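PDB 6B8C: NLP/P60, which probably acts as a secreted peptidoglycan endopeptidase that cleaves cell-wall peptides and generates muropeptides that enhance host immunity. Local coordinates for residues Ile85-Ala90 / Phe134-Ala139; Asp94-Gly99 / Ala108-Gly113. All blocks are in the same frame, centred on the assembly; numbering follows the deposited sequence.

Interaction 1. Residues Ile85-Ala90 / Phe134-Ala139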
# COMPACT_ATOMS: atom_id res chain seq x y z
N ILE A 85 -2.00 -6.96 -12.29
CA ILE A 85 -1.26 -6.27 -13.34
C ILE A 85 0.22 -6.37 -13.01
O ILE A 85 0.61 -6.68 -11.88
CB ILE A 85 -1.74 -4.80 -13.46
CG1 ILE A 85 -1.58 -4.29 -14.89
CG2 ILE A 85 -1.01 -3.90 -12.47
CD1 ILE A 85 -2.26 -2.96 -15.14
N SER A 86 1.06 -6.15 -14.02
CA SER A 86 2.50 -6.16 -13.80
C SER A 86 2.93 -4.90 -13.06
O SER A 86 2.26 -3.86 -13.10
CB SER A 86 3.26 -6.28 -15.12
OG SER A 86 3.48 -5.01 -15.70
N VAL A 87 4.07 -4.99 -12.37
CA VAL A 87 4.60 -3.84 -11.66
C VAL A 87 4.97 -2.73 -12.64
O VAL A 87 4.92 -1.54 -12.29
CB VAL A 87 5.79 -4.26 -10.78
CG1 VAL A 87 6.28 -3.09 -9.94
CG2 VAL A 87 5.41 -5.43 -9.90
N SER A 88 5.33 -3.09 -13.87
CA SER A 88 5.63 -2.08 -14.88
C SER A 88 4.41 -1.24 -15.20
O SER A 88 4.51 -0.02 -15.39
CB SER A 88 6.17 -2.75 -16.15
OG SER A 88 7.28 -3.58 -15.87
N GLN A 89 3.24 -1.87 -15.27
CA GLN A 89 2.00 -1.20 -15.63
C GLN A 89 1.28 -0.60 -14.42
O GLN A 89 0.06 -0.41 -14.46
CB GLN A 89 1.08 -2.18 -16.36
CG GLN A 89 1.77 -2.88 -17.52
CD GLN A 89 1.06 -4.14 -17.96
OE1 GLN A 89 -0.10 -4.37 -17.62
NE2 GLN A 89 1.75 -4.97 -18.74
N ALA A 90 2.01 -0.31 -13.34
CA ALA A 90 1.43 0.26 -12.14
C ALA A 90 1.51 1.78 -12.21
O ALA A 90 2.60 2.35 -12.32
CB ALA A 90 2.15 -0.25 -10.89
N PHE A 134 13.63 -2.85 -2.68
CA PHE A 134 12.89 -4.10 -2.48
C PHE A 134 11.77 -4.14 -3.51
O PHE A 134 10.87 -3.30 -3.48
CB PHE A 134 12.34 -4.21 -1.06
CG PHE A 134 13.40 -4.33 -0.01
CD1 PHE A 134 14.05 -5.53 0.21
CD2 PHE A 134 13.77 -3.23 0.75
CE1 PHE A 134 15.05 -5.65 1.16
CE2 PHE A 134 14.77 -3.34 1.72
CZ PHE A 134 15.41 -4.55 1.92
N ALA A 135 11.84 -5.10 -4.43
CA ALA A 135 10.95 -5.14 -5.58
C ALA A 135 9.67 -5.90 -5.23
O ALA A 135 9.75 -7.02 -4.71
CB ALA A 135 11.62 -5.81 -6.77
N PRO A 136 8.50 -5.34 -5.50
CA PRO A 136 7.26 -6.10 -5.29
C PRO A 136 7.09 -7.16 -6.36
O PRO A 136 7.70 -7.12 -7.42
CB PRO A 136 6.17 -5.03 -5.38
CG PRO A 136 6.75 -3.99 -6.28
CD PRO A 136 8.24 -3.99 -6.04
N ASP A 137 6.23 -8.13 -6.05
CA ASP A 137 6.02 -9.25 -6.95
C ASP A 137 4.96 -8.97 -8.01
O ASP A 137 5.16 -9.33 -9.18
CB ASP A 137 5.66 -10.51 -6.15
CG ASP A 137 6.84 -11.03 -5.33
OD1 ASP A 137 7.89 -11.35 -5.92
OD2 ASP A 137 6.72 -11.09 -4.09
N PHE A 138 3.84 -8.35 -7.66
CA PHE A 138 2.88 -7.94 -8.69
C PHE A 138 2.17 -6.67 -8.24
O PHE A 138 2.49 -6.10 -7.20
CB PHE A 138 1.90 -9.08 -9.03
CG PHE A 138 1.06 -9.55 -7.87
CD1 PHE A 138 1.47 -10.62 -7.09
CD2 PHE A 138 -0.15 -8.94 -7.58
CE1 PHE A 138 0.70 -11.06 -6.03
CE2 PHE A 138 -0.93 -9.37 -6.52
CZ PHE A 138 -0.50 -10.43 -5.75
N ALA A 139 1.20 -6.21 -9.03
CA ALA A 139 0.47 -5.00 -8.71
C ALA A 139 -1.01 -5.23 -8.98
O ALA A 139 -1.42 -6.23 -9.57
CB ALA A 139 0.99 -3.80 -9.51

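Interaction 2. Residues Asp94-Gly99 / Ala108-Gly113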
# COMPACT_ATOMS: atom_id res chain seq x y z
N ASP A 94 -2.04 2.66 -7.53
CA ASP A 94 -2.24 1.22 -7.56
C ASP A 94 -1.58 0.57 -6.34
O ASP A 94 -0.74 1.16 -5.67
CB ASP A 94 -1.68 0.61 -8.84
CG ASP A 94 -2.46 1.03 -10.08
OD1 ASP A 94 -1.84 1.17 -11.15
OD2 ASP A 94 -3.69 1.23 -9.97
N LEU A 95 -1.98 -0.67 -6.07
CA LEU A 95 -1.42 -1.42 -4.96
C LEU A 95 -0.31 -2.33 -5.47
O LEU A 95 -0.38 -2.84 -6.58
CB LEU A 95 -2.50 -2.24 -4.25
CG LEU A 95 -3.53 -1.45 -3.42
CD1 LEU A 95 -4.66 -2.34 -2.95
CD2 LEU A 95 -2.85 -0.78 -2.24
N LEU A 96 0.73 -2.51 -4.65
CA LEU A 96 1.87 -3.36 -4.99
C LEU A 96 1.99 -4.44 -3.93
O LEU A 96 1.92 -4.15 -2.73
CB LEU A 96 3.16 -2.55 -5.07
CG LEU A 96 3.15 -1.32 -5.96
CD1 LEU A 96 4.42 -0.52 -5.77
CD2 LEU A 96 2.99 -1.71 -7.42
N PHE A 97 2.19 -5.68 -4.36
CA PHE A 97 2.12 -6.84 -3.48
C PHE A 97 3.40 -7.67 -3.58
O PHE A 97 3.87 -7.97 -4.68
CB PHE A 97 0.91 -7.71 -3.82
CG PHE A 97 -0.40 -7.09 -3.44
CD1 PHE A 97 -1.08 -6.28 -4.34
CD2 PHE A 97 -0.95 -7.29 -2.19
CE1 PHE A 97 -2.28 -5.69 -3.99
CE2 PHE A 97 -2.15 -6.71 -1.83
CZ PHE A 97 -2.82 -5.91 -2.74
N TRP A 98 3.95 -8.01 -2.41
CA TRP A 98 5.05 -8.95 -2.29
C TRP A 98 4.50 -10.33 -1.95
O TRP A 98 3.59 -10.46 -1.13
CB TRP A 98 6.01 -8.52 -1.18
CG TRP A 98 6.93 -7.40 -1.51
CD1 TRP A 98 8.28 -7.47 -1.66
CD2 TRP A 98 6.58 -6.02 -1.70
NE1 TRP A 98 8.80 -6.23 -1.94
CE2 TRP A 98 7.77 -5.32 -1.97
CE3 TRP A 98 5.37 -5.32 -1.68
CZ2 TRP A 98 7.79 -3.95 -2.22
CZ3 TRP A 98 5.40 -3.95 -1.92
CH2 TRP A 98 6.60 -3.29 -2.19
N GLY A 99 5.07 -11.35 -2.58
CA GLY A 99 4.61 -12.71 -2.39
C GLY A 99 3.74 -13.17 -3.54
O GLY A 99 3.43 -12.43 -4.48
N ALA A 108 2.05 -2.12 -0.63
CA ALA A 108 2.38 -0.70 -0.62
C ALA A 108 1.52 0.00 -1.66
O ALA A 108 0.85 -0.64 -2.47
CB ALA A 108 3.87 -0.46 -0.89
N ILE A 109 1.53 1.33 -1.62
CA ILE A 109 0.81 2.15 -2.59
C ILE A 109 1.80 2.65 -3.63
O ILE A 109 2.81 3.28 -3.29
CB ILE A 109 0.08 3.33 -1.91
CG1 ILE A 109 -1.11 2.82 -1.09
CG2 ILE A 109 -0.40 4.33 -2.96
CD1 ILE A 109 -1.72 3.86 -0.19
N ALA A 110 1.51 2.38 -4.89
CA ALA A 110 2.40 2.79 -5.97
C ALA A 110 2.40 4.30 -6.13
O ALA A 110 1.35 4.95 -6.07
CB ALA A 110 1.99 2.13 -7.29
N LEU A 111 3.59 4.87 -6.31
CA LEU A 111 3.75 6.28 -6.63
C LEU A 111 4.06 6.53 -8.10
O LEU A 111 4.12 7.69 -8.51
CB LEU A 111 4.86 6.89 -5.77
CG LEU A 111 4.66 6.86 -4.26
CD1 LEU A 111 5.84 7.51 -3.58
CD2 LEU A 111 3.37 7.55 -3.87
N GLY A 112 4.25 5.48 -8.89
CA GLY A 112 4.71 5.64 -10.25
C GLY A 112 6.21 5.81 -10.31
O GLY A 112 6.81 6.37 -9.39
N GLY A 113 6.83 5.33 -11.38
CA GLY A 113 8.27 5.47 -11.53
C GLY A 113 9.08 4.65 -10.56
O GLY A 113 10.11 5.12 -10.06

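Interaction 1. Residues Ile85-Ala90 / Phe134-Ala139
Ile85 and Ala139 form an antiparallel hydrogen-bonded pair, and they illustrate how one couple of residues can carry all the hydrogen bonding across a contact that is otherwise apolar. Ile85 N donates to Ala139 O at 2.9 Å, reaching the acceptor from above its carbonyl plane with a bent N-H...O angle of 139°. The return bond, from Ala139 N to Ile85 O, is just as long but somewhat straighter, at 148°. The two acceptors, Ile85 O and Ala139 O, lie 3.1 Å apart, a proximity that the two N-H donors probably help to tolerate.

Beyond this pair, three bonds within segment 85-90, two of them weak, help hold its turn. This is a type I turn from Val87 to Ala90, overlapped by an ST motif that starts one residue earlier, in which Ser86 OG accepts from Gln89 N at 3.2 Å. The same N-H also bonds weakly to Ser86 O, and Ala90 N does likewise with Val87 O. On the other segment, Phe134 O accepts from the Tyr116 hydroxyl, while the backbones of Asp137 and Phe138 both bond Phe97 in a classic beta bulge.

Apolar groups fill the remainder. The branch methyl Ile85 CG2 lies 3.6 Å from Ala139 CB, which Ala90 CB approaches at 4.0 Å. Val87 sets CG1 anti to its backbone N (chi1 -175°), and that methyl touches Pro136 CG at 3.8 Å; CG2, beside the N, lies over the backbone near Phe138 CA and Pro136 O. Pro136 and Ala139 also pack on Leu96 of the adjacent strand.

The chemistry implies a short, two-bond attachment of edge strand 83-85, one of the sheet's two outermost strands, continued by packing of methyls on one another and on the proline ring, while Gln89 N and Ala90 N find partners inside the turn.

Interaction 2. Residues Asp94-Gly99 / Ala108-Gly113
Asp94 opens the pairing by offering its carbonyl to Ala110 N, at 2.7 Å and with an almost straight N-H...O angle of 172°; the donor stands nearly in line with the C=O bond. Ala110 CB sits tightly against the same oxygen, 3.3 Å from Asp94 O. The carboxylate looks elsewhere: its OD1 accepts from Lys91 N, and OD2 makes a weak bond with Met142 N.

Leu95 faces Ile109 in a non-hydrogen-bonded pair, where Leu95 CA approaches Ala108 O at 3.5 Å in a CA-H...O contact. The Leu95 and Ile109 side chains meet loosely, Leu95 CD2 to Ile109 CG1 at 4.2 Å, on the face that helix 55-67 covers. Leu96 then exchanges two backbone bonds with Ala108, each 2.9 Å: Leu96 N to Ala108 O, and Ala108 N to Leu96 O. Its side chain, with CG beside the backbone N (chi1 -52°), sets Leu96 CG 3.9 Å from Ala110 CB, on the opposite face of the sheet.

Trp98 reaches back: the six-membered part of its indole brings CZ3 to 3.9 Å from Ala108 CB, meeting the methyl obliquely. His106 and Tyr116 each pack edge-to-face with that indole.

This is an antiparallel beta hairpin, strands 95-98 and 106-112, at the centre of the helix-packed sheet characteristic of the papain-like NlpC/P60 fold.

Interactions 1 and 2 are neighbouring parts of one antiparallel sheet, their centres about 6 Å apart. In sequence, interaction 2 nests inside the loop that interaction 1 closes; in space, strand 138-141 lies between strands 83-85 and 95-98. The seam combines backbone bonds with side-chain packing: Asp137 N probably bonds Phe97 O, at 2.7 Å, and the Phe97 and Phe138 rings meet with planes about 20° apart. Leu96, of interaction 2, also receives Ala90 of interaction 1. In NlpC/P60 enzymes the catalytic cysteine heads a helix packed on this sheet, which carries the catalytic histidine, so the hairpin probably helps frame the active site.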